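Anaerobically-induced outer membrane porin OprE (Pseudomonas aeruginosa, PDB 4FRX) probably forms a water-filled beta-barrel channel across the outer membrane that lets small solutes cross into the periplasm. Local coordinates at residues W380-L386 against T401-F407; G88-P92 against G136-P140; V131-D135 against E319-A323. All coordinates share one frame. Residue numbers count along the deposited sequence, not the author numbering.

Interaction 1 (W380-L386 against T401-F407)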
loop_
_atom_site.group_PDB
_atom_site.type_symbol
_atom_site.label_atom_id
_atom_site.label_comp_id
_atom_site.label_asym_id
_atom_site.label_seq_id
_atom_site.Cartn_x
_atom_site.Cartn_y
_atom_site.Cartn_z
ATOM N N TRP A 380 -4.404 6.249 19.290
ATOM C CA TRP A 380 -3.894 4.896 19.416
ATOM C C TRP A 380 -4.746 3.931 18.629
ATOM O O TRP A 380 -5.905 4.209 18.349
ATOM C CB TRP A 380 -3.793 4.464 20.888
ATOM C CG TRP A 380 -5.095 4.401 21.651
ATOM C CD1 TRP A 380 -5.605 5.358 22.483
ATOM C CD2 TRP A 380 -6.024 3.308 21.680
ATOM N NE1 TRP A 380 -6.797 4.933 23.016
ATOM C CE2 TRP A 380 -7.078 3.680 22.538
ATOM C CE3 TRP A 380 -6.077 2.060 21.045
ATOM C CZ2 TRP A 380 -8.164 2.842 22.794
ATOM C CZ3 TRP A 380 -7.160 1.231 21.296
ATOM C CH2 TRP A 380 -8.188 1.629 22.160
ATOM N N GLU A 381 -4.142 2.813 18.236
ATOM C CA GLU A 381 -4.865 1.776 17.519
ATOM C C GLU A 381 -4.422 0.389 17.985
ATOM O O GLU A 381 -3.243 0.156 18.260
ATOM C CB GLU A 381 -4.683 1.921 15.987
ATOM C CG GLU A 381 -5.425 0.820 15.172
ATOM C CD GLU A 381 -5.609 1.151 13.684
ATOM O OE1 GLU A 381 -5.575 2.337 13.301
ATOM O OE2 GLU A 381 -5.794 0.212 12.886
ATOM N N ARG A 382 -5.374 -0.527 18.090
ATOM C CA ARG A 382 -5.045 -1.923 18.341
ATOM C C ARG A 382 -5.672 -2.759 17.236
ATOM O O ARG A 382 -6.894 -2.696 17.025
ATOM C CB ARG A 382 -5.587 -2.372 19.715
ATOM C CG ARG A 382 -5.340 -3.852 20.042
ATOM C CD ARG A 382 -5.788 -4.190 21.481
ATOM N NE ARG A 382 -5.196 -3.302 22.473
ATOM C CZ ARG A 382 -5.919 -2.354 23.066
ATOM N NH1 ARG A 382 -7.211 -2.221 22.741
ATOM N NH2 ARG A 382 -5.400 -1.531 23.970
ATOM N N ASP A 383 -4.840 -3.514 16.519
ATOM C CA ASP A 383 -5.321 -4.401 15.460
ATOM C C ASP A 383 -5.079 -5.844 15.853
ATOM O O ASP A 383 -4.126 -6.142 16.553
ATOM C CB ASP A 383 -4.563 -4.193 14.139
ATOM C CG ASP A 383 -4.829 -2.859 13.499
ATOM O OD1 ASP A 383 -5.665 -2.107 14.016
ATOM O OD2 ASP A 383 -4.192 -2.569 12.463
ATOM N N ILE A 384 -5.943 -6.730 15.378
ATOM C CA ILE A 384 -5.673 -8.163 15.410
ATOM C C ILE A 384 -5.993 -8.743 14.043
ATOM O O ILE A 384 -6.860 -8.238 13.312
ATOM C CB ILE A 384 -6.487 -8.906 16.505
ATOM C CG1 ILE A 384 -7.992 -8.776 16.261
ATOM C CG2 ILE A 384 -6.131 -8.390 17.902
ATOM C CD1 ILE A 384 -8.598 -9.943 15.504
ATOM N N SER A 385 -5.289 -9.804 13.694
ATOM C CA SER A 385 -5.603 -10.546 12.498
ATOM C C SER A 385 -5.483 -12.010 12.849
ATOM O O SER A 385 -4.437 -12.463 13.309
ATOM C CB SER A 385 -4.651 -10.175 11.357
ATOM O OG SER A 385 -5.028 -10.835 10.152
ATOM N N LEU A 386 -6.585 -12.730 12.675
ATOM C CA LEU A 386 -6.623 -14.173 12.843
ATOM C C LEU A 386 -6.898 -14.764 11.469
ATOM O O LEU A 386 -7.876 -14.398 10.824
ATOM C CB LEU A 386 -7.754 -14.550 13.804
ATOM C CG LEU A 386 -7.965 -16.039 14.083
ATOM C CD1 LEU A 386 -6.760 -16.627 14.809
ATOM C CD2 LEU A 386 -9.236 -16.244 14.896
ATOM N N THR A 401 -9.984 -15.111 6.920
ATOM C CA THR A 401 -9.289 -14.067 7.686
ATOM C C THR A 401 -10.247 -13.128 8.421
ATOM O O THR A 401 -11.182 -12.615 7.829
ATOM C CB THR A 401 -8.375 -13.226 6.769
ATOM O OG1 THR A 401 -7.417 -14.084 6.154
ATOM C CG2 THR A 401 -7.642 -12.151 7.570
ATOM N N TRP A 402 -10.012 -12.931 9.715
ATOM C CA TRP A 402 -10.737 -11.933 10.491
ATOM C C TRP A 402 -9.763 -10.853 10.920
ATOM O O TRP A 402 -8.763 -11.143 11.580
ATOM C CB TRP A 402 -11.357 -12.569 11.740
ATOM C CG TRP A 402 -11.951 -11.573 12.703
ATOM C CD1 TRP A 402 -12.662 -10.440 12.395
ATOM C CD2 TRP A 402 -11.880 -11.620 14.133
ATOM N NE1 TRP A 402 -13.037 -9.785 13.549
ATOM C CE2 TRP A 402 -12.565 -10.488 14.626
ATOM C CE3 TRP A 402 -11.300 -12.510 15.043
ATOM C CZ2 TRP A 402 -12.696 -10.229 15.992
ATOM C CZ3 TRP A 402 -11.434 -12.244 16.403
ATOM C CH2 TRP A 402 -12.125 -11.121 16.859
ATOM N N LYS A 403 -10.044 -9.607 10.543
ATOM C CA LYS A 403 -9.234 -8.486 11.018
ATOM C C LYS A 403 -10.122 -7.579 11.850
ATOM O O LYS A 403 -11.204 -7.211 11.406
ATOM C CB LYS A 403 -8.642 -7.690 9.839
ATOM C CG LYS A 403 -7.677 -8.495 8.949
ATOM C CD LYS A 403 -7.107 -7.611 7.840
ATOM C CE LYS A 403 -6.129 -8.378 6.968
ATOM N NZ LYS A 403 -5.049 -9.040 7.751
ATOM N N ASN A 404 -9.676 -7.221 13.054
ATOM C CA ASN A 404 -10.411 -6.262 13.864
ATOM C C ASN A 404 -9.503 -5.104 14.259
ATOM O O ASN A 404 -8.344 -5.317 14.614
ATOM C CB ASN A 404 -10.960 -6.943 15.122
ATOM C CG ASN A 404 -11.578 -5.967 16.090
ATOM O OD1 ASN A 404 -10.915 -5.457 16.992
ATOM N ND2 ASN A 404 -12.864 -5.694 15.908
ATOM N N ALA A 405 -10.032 -3.886 14.202
ATOM C CA ALA A 405 -9.279 -2.716 14.624
ATOM C C ALA A 405 -10.101 -1.815 15.546
ATOM O O ALA A 405 -11.302 -1.633 15.337
ATOM C CB ALA A 405 -8.790 -1.915 13.380
ATOM N N SER A 406 -9.447 -1.260 16.565
ATOM C CA SER A 406 -10.034 -0.194 17.376
ATOM C C SER A 406 -9.110 1.004 17.288
ATOM O O SER A 406 -7.914 0.871 17.524
ATOM C CB SER A 406 -10.171 -0.608 18.844
ATOM O OG SER A 406 -11.206 -1.544 19.022
ATOM N N PHE A 407 -9.682 2.160 16.966
ATOM C CA PHE A 407 -8.939 3.383 16.718
ATOM C C PHE A 407 -9.594 4.512 17.503
ATOM O O PHE A 407 -10.809 4.717 17.438
ATOM C CB PHE A 407 -8.918 3.694 15.216
ATOM C CG PHE A 407 -8.279 5.014 14.883
ATOM C CD1 PHE A 407 -6.906 5.139 14.824
ATOM C CD2 PHE A 407 -9.062 6.142 14.657
ATOM C CE1 PHE A 407 -6.309 6.369 14.532
ATOM C CE2 PHE A 407 -8.477 7.363 14.362
ATOM C CZ PHE A 407 -7.095 7.473 14.297
HETATM O O HOH W 1 -8.419 -4.830 18.049
#

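Interaction 2 (G88-P92 against G136-P140)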
loop_
_atom_site.group_PDB
_atom_site.type_symbol
_atom_site.label_atom_id
_atom_site.label_comp_id
_atom_site.label_asym_id
_atom_site.label_seq_id
_atom_site.Cartn_x
_atom_site.Cartn_y
_atom_site.Cartn_z
ATOM N N GLY A 88 -19.136 2.671 1.838
ATOM C CA GLY A 88 -18.801 3.530 0.717
ATOM C C GLY A 88 -17.350 3.422 0.290
ATOM O O GLY A 88 -16.854 4.270 -0.449
ATOM N N THR A 89 -16.660 2.387 0.755
ATOM C CA THR A 89 -15.262 2.189 0.385
ATOM C C THR A 89 -15.074 0.924 -0.440
ATOM O O THR A 89 -13.991 0.671 -0.956
ATOM C CB THR A 89 -14.313 2.152 1.628
ATOM O OG1 THR A 89 -14.752 1.150 2.555
ATOM C CG2 THR A 89 -14.270 3.515 2.336
ATOM N N VAL A 90 -16.131 0.126 -0.567
ATOM C CA VAL A 90 -16.044 -1.104 -1.339
ATOM C C VAL A 90 -16.569 -0.942 -2.772
ATOM O O VAL A 90 -15.900 -1.343 -3.715
ATOM C CB VAL A 90 -16.770 -2.267 -0.651
ATOM C CG1 VAL A 90 -16.549 -3.552 -1.419
ATOM C CG2 VAL A 90 -16.282 -2.421 0.788
ATOM N N PHE A 91 -17.762 -0.358 -2.916
ATOM C CA PHE A 91 -18.454 -0.212 -4.213
ATOM C C PHE A 91 -18.628 1.239 -4.655
ATOM O O PHE A 91 -18.888 2.109 -3.831
ATOM C CB PHE A 91 -19.848 -0.862 -4.133
ATOM C CG PHE A 91 -19.799 -2.355 -4.044
ATOM C CD1 PHE A 91 -19.670 -3.112 -5.189
ATOM C CD2 PHE A 91 -19.841 -2.994 -2.818
ATOM C CE1 PHE A 91 -19.581 -4.486 -5.122
ATOM C CE2 PHE A 91 -19.769 -4.372 -2.741
ATOM C CZ PHE A 91 -19.629 -5.113 -3.891
ATOM N N PRO A 92 -18.513 1.501 -5.967
ATOM C CA PRO A 92 -18.859 2.832 -6.478
ATOM C C PRO A 92 -20.365 3.095 -6.356
ATOM O O PRO A 92 -21.122 2.152 -6.122
ATOM C CB PRO A 92 -18.451 2.767 -7.952
ATOM C CG PRO A 92 -18.467 1.314 -8.293
ATOM C CD PRO A 92 -18.101 0.573 -7.034
ATOM N N GLY A 136 -7.018 -3.035 0.273
ATOM C CA GLY A 136 -7.673 -3.201 1.558
ATOM C C GLY A 136 -9.168 -3.477 1.496
ATOM O O GLY A 136 -9.819 -3.570 2.540
ATOM N N ARG A 137 -9.726 -3.593 0.291
ATOM C CA ARG A 137 -11.164 -3.838 0.174
ATOM C C ARG A 137 -11.430 -5.020 -0.746
ATOM O O ARG A 137 -10.832 -6.075 -0.570
ATOM C CB ARG A 137 -11.923 -2.578 -0.265
ATOM C CG ARG A 137 -11.837 -1.394 0.747
ATOM C CD ARG A 137 -12.493 -1.721 2.095
ATOM N NE ARG A 137 -12.470 -0.567 3.010
ATOM C CZ ARG A 137 -11.495 -0.305 3.880
ATOM N NH1 ARG A 137 -10.444 -1.106 3.965
ATOM N NH2 ARG A 137 -11.570 0.767 4.667
ATOM N N LEU A 138 -12.307 -4.842 -1.727
ATOM C CA LEU A 138 -12.724 -5.977 -2.572
ATOM C C LEU A 138 -11.833 -6.191 -3.787
ATOM O O LEU A 138 -11.437 -7.327 -4.096
ATOM C CB LEU A 138 -14.184 -5.794 -3.027
ATOM C CG LEU A 138 -14.841 -6.952 -3.784
ATOM C CD1 LEU A 138 -14.863 -8.210 -2.925
ATOM C CD2 LEU A 138 -16.263 -6.582 -4.225
ATOM N N LEU A 139 -11.538 -5.097 -4.484
ATOM C CA LEU A 139 -10.716 -5.144 -5.686
ATOM C C LEU A 139 -9.547 -4.180 -5.487
ATOM O O LEU A 139 -9.693 -3.155 -4.835
ATOM C CB LEU A 139 -11.538 -4.758 -6.928
ATOM C CG LEU A 139 -12.790 -5.613 -7.228
ATOM C CD1 LEU A 139 -13.577 -5.065 -8.412
ATOM C CD2 LEU A 139 -12.391 -7.055 -7.497
ATOM N N PRO A 140 -8.377 -4.525 -6.025
ATOM C CA PRO A 140 -7.175 -3.720 -5.805
ATOM C C PRO A 140 -7.104 -2.424 -6.610
ATOM O O PRO A 140 -7.733 -2.272 -7.671
ATOM C CB PRO A 140 -6.049 -4.656 -6.252
ATOM C CG PRO A 140 -6.714 -5.555 -7.276
ATOM C CD PRO A 140 -8.086 -5.782 -6.737
HETATM O O HOH W 2 -13.383 -2.411 -3.460
#

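Interaction 3 (V131-D135 against E319-A323)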
loop_
_atom_site.group_PDB
_atom_site.type_symbol
_atom_site.label_atom_id
_atom_site.label_comp_id
_atom_site.label_asym_id
_atom_site.label_seq_id
_atom_site.Cartn_x
_atom_site.Cartn_y
_atom_site.Cartn_z
ATOM N N VAL A 131 5.894 4.017 -3.639
ATOM C CA VAL A 131 4.562 3.785 -4.207
ATOM C C VAL A 131 4.148 2.318 -4.100
ATOM O O VAL A 131 4.812 1.417 -4.617
ATOM C CB VAL A 131 4.440 4.278 -5.687
ATOM C CG1 VAL A 131 5.555 3.701 -6.569
ATOM C CG2 VAL A 131 3.028 3.969 -6.263
ATOM N N THR A 132 3.059 2.062 -3.386
ATOM C CA THR A 132 2.508 0.702 -3.401
ATOM C C THR A 132 1.000 0.772 -3.462
ATOM O O THR A 132 0.380 1.658 -2.868
ATOM C CB THR A 132 2.947 -0.225 -2.232
ATOM O OG1 THR A 132 1.812 -0.579 -1.431
ATOM C CG2 THR A 132 3.962 0.411 -1.392
ATOM N N TYR A 133 0.419 -0.138 -4.225
ATOM C CA TYR A 133 -1.013 -0.108 -4.430
ATOM C C TYR A 133 -1.761 -0.629 -3.206
ATOM O O TYR A 133 -1.296 -1.538 -2.514
ATOM C CB TYR A 133 -1.395 -0.894 -5.676
ATOM C CG TYR A 133 -1.291 -2.404 -5.558
ATOM C CD1 TYR A 133 -0.063 -3.053 -5.673
ATOM C CD2 TYR A 133 -2.432 -3.182 -5.367
ATOM C CE1 TYR A 133 0.021 -4.432 -5.578
ATOM C CE2 TYR A 133 -2.359 -4.556 -5.280
ATOM C CZ TYR A 133 -1.131 -5.176 -5.384
ATOM O OH TYR A 133 -1.057 -6.543 -5.306
ATOM N N ASN A 134 -2.917 -0.036 -2.950
ATOM C CA ASN A 134 -3.770 -0.488 -1.868
ATOM C C ASN A 134 -4.648 -1.653 -2.317
ATOM O O ASN A 134 -5.104 -1.701 -3.460
ATOM C CB ASN A 134 -4.647 0.660 -1.369
ATOM C CG ASN A 134 -5.506 0.250 -0.199
ATOM O OD1 ASN A 134 -6.653 -0.176 -0.370
ATOM N ND2 ASN A 134 -4.949 0.350 1.008
ATOM N N ASP A 135 -4.866 -2.603 -1.416
ATOM C CA ASP A 135 -5.769 -3.711 -1.687
ATOM C C ASP A 135 -6.514 -4.066 -0.398
ATOM O O ASP A 135 -6.614 -5.238 -0.021
ATOM C CB ASP A 135 -4.977 -4.911 -2.195
ATOM C CG ASP A 135 -5.860 -5.976 -2.817
ATOM O OD1 ASP A 135 -7.047 -5.693 -3.105
ATOM O OD2 ASP A 135 -5.357 -7.099 -3.018
ATOM N N GLU A 319 -10.801 5.674 -2.110
ATOM C CA GLU A 319 -10.180 4.855 -3.150
ATOM C C GLU A 319 -9.023 3.980 -2.653
ATOM O O GLU A 319 -8.583 3.067 -3.348
ATOM C CB GLU A 319 -9.716 5.737 -4.310
ATOM C CG GLU A 319 -10.869 6.276 -5.141
ATOM C CD GLU A 319 -10.415 6.795 -6.486
ATOM O OE1 GLU A 319 -9.267 6.488 -6.884
ATOM O OE2 GLU A 319 -11.209 7.499 -7.141
ATOM N N GLY A 320 -8.549 4.263 -1.444
ATOM C CA GLY A 320 -7.486 3.473 -0.839
ATOM C C GLY A 320 -6.110 4.054 -1.100
ATOM O O GLY A 320 -5.825 4.560 -2.185
ATOM N N SER A 321 -5.245 3.987 -0.100
ATOM C CA SER A 321 -3.880 4.464 -0.256
ATOM C C SER A 321 -3.022 3.709 0.731
ATOM O O SER A 321 -3.505 3.296 1.783
ATOM C CB SER A 321 -3.793 5.960 0.051
ATOM O OG SER A 321 -4.125 6.215 1.411
ATOM N N THR A 322 -1.748 3.549 0.399
ATOM C CA THR A 322 -0.805 2.875 1.294
ATOM C C THR A 322 0.466 3.697 1.443
ATOM O O THR A 322 1.077 4.075 0.448
ATOM C CB THR A 322 -0.453 1.474 0.770
ATOM O OG1 THR A 322 -1.619 0.639 0.828
ATOM C CG2 THR A 322 0.662 0.840 1.616
ATOM N N ALA A 323 0.837 4.004 2.683
ATOM C CA ALA A 323 2.129 4.642 2.954
ATOM C C ALA A 323 3.104 3.549 3.386
ATOM O O ALA A 323 2.725 2.628 4.126
ATOM C CB ALA A 323 2.003 5.708 4.042
HETATM O O HOH W 3 2.031 4.686 -2.188
HETATM O O HOH W 4 -1.387 -1.954 0.625
#

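Interaction 1 (W380-L386 against T401-F407)
Six backbone hydrogen bonds tie 380-386 to 401-407, two neighbouring strands of a beta hairpin in the wall of the antiparallel barrel. They come as reciprocal pairs. Arg382 N to Ser406 O and Ser406 N to Arg382 O are both 3.0 Å, Ile384 N to Asn404 O is 2.9 Å with Asn404 N to Ile384 O at 3.0 Å, and Leu386 N to Trp402 O is 2.9 Å with Trp402 N to Leu386 O at 2.8 Å. The non-hydrogen-bonded pairs between them bring the chains closer, to 4.4 Å between the CA atoms of Asp383 and Ala405, and CA-H...O contacts such as Glu381 CA to Ser406 O at 3.2 Å fill in. The N-to-C directions of the two short segments lie 172° apart, close to exactly antiparallel.

Side chains alternate between two environments. On the face with Glu381, Asp383, Ala405 and Phe407, Lys403 NZ donates to Ser385 OG across the pair at 3.0 Å. Glu381 and Asp383 instead use their side-chain oxygens to hold the backbone amides of Gln330, Ile331 and Gly332, part of an inward-folded loop, so this face looks into the barrel. The other face carries Arg382, Ile384, Leu386, Trp402, Asn404 and Ser406; its apolar part lies at the Leu386 end, where a bound C8E detergent about 5 Å from the Leu386 side chain is consistent with the membrane side. There the Trp402 indole, whose NE1 binds Asn426 on strand 423-434, meets Leu386 CD2 at its edge, while Ile384 CD1 makes a CH-pi contact over its six-membered ring, 3.7 Å from the centroid and 9° off the normal.

Interaction 2 (G88-P92 against G136-P140)
Leu138 lies against two residues of the 88-92 loop: its CB packs on Val90 CG1 at 3.6 Å, and its CD2 comes within 3.7 Å of Phe91 CZ. These are the apolar half of the contact, and they are buried. Next to them, Arg137 contributes both its aliphatic and its charged parts. Its CD sits 4.1 Å from Val90 CG2, and beyond that NE donates a straight hydrogen bond to Thr89 OG1, 2.9 Å long with an angle of 169°, the hydroxyl lying near the plane of the guanidinium. NH1 turns back to the chain before it, giving a 2.9 Å hydrogen bond to Gly136 O, so the head group is held by its own segment as well as by the opposing one. A bridging water adds a second polar link between the segments: it donates to Val90 O at 2.7 Å and accepts from Leu138 N at 3.2 Å, joining two loop backbones that do not bond directly. The carbonyl Thr89 O is buried here without a partner in the model.

Neither segment is regular; both are loops held to the barrel by side chains. Glu40 accepts from the amides of Gly88 and Thr89, and Arg20 donates to Arg137 O. Arg20 and Arg427, close to Arg137, recall the basic residues along the channel of OprD relatives. Phe22 and Ile24 of strand 17-28 back Arg137, with Phe22 also touching Leu138 and Ile24 touching Val90, while Phe91 meets Phe103 of strand 102-114 and Arg71 of strand 59-71.

Interaction 3 (V131-D135 against E319-A323)
Two bridging waters supply the clear polar links between these segments. Water 3 accepts from Thr132 N at 3.1 Å and donates to Thr322 O at 2.9 Å; water 4 donates to Tyr133 O at 3.2 Å and lies 2.6 Å from Thr322 OG1. Van der Waals contact adds to this. Thr322 CG2 rests 3.6 Å from Thr132 OG1, and Asn134 CB lies 3.7 Å from Gly320 C. Gly320 has backbone angles that call for glycine, and a CB there would also strike Asn134 OD1, which is occupied by Arg169 and by the amide of Gly136.

Both segments lie near the centre of the molecule, as do the inward-folded loops that narrow the channel in OprD-family porins. One follows strand 123-128, against which the short, weakly bonded strand 131-132 pairs, and leads to strand 142-150, whose Phe143 touches Val131 and Tyr133. The other belongs to the long loop connecting strands 295-305 and 340-349.

Overall arrangement
Interactions 2 and 3 are parts of one continuous arrangement, since 131-135 runs straight into 136-140. Their centres are 12 Å apart and they touch, with Pro140 CA 3.3 Å from Asp135 OD1. Along the chain their segments alternate: 88-92, 131-135, 136-140, then 319-323. The loop between strands 123-128 and 142-150 thus meets two other inward-folded loops in succession. Interaction 1 comes later in sequence, each of its segments on a barrel strand, with its centre 18 Å from both others and no direct touch. The wall hairpin and the loop contacts inside it together suggest a channel whose bore is narrowed by folded-in loops.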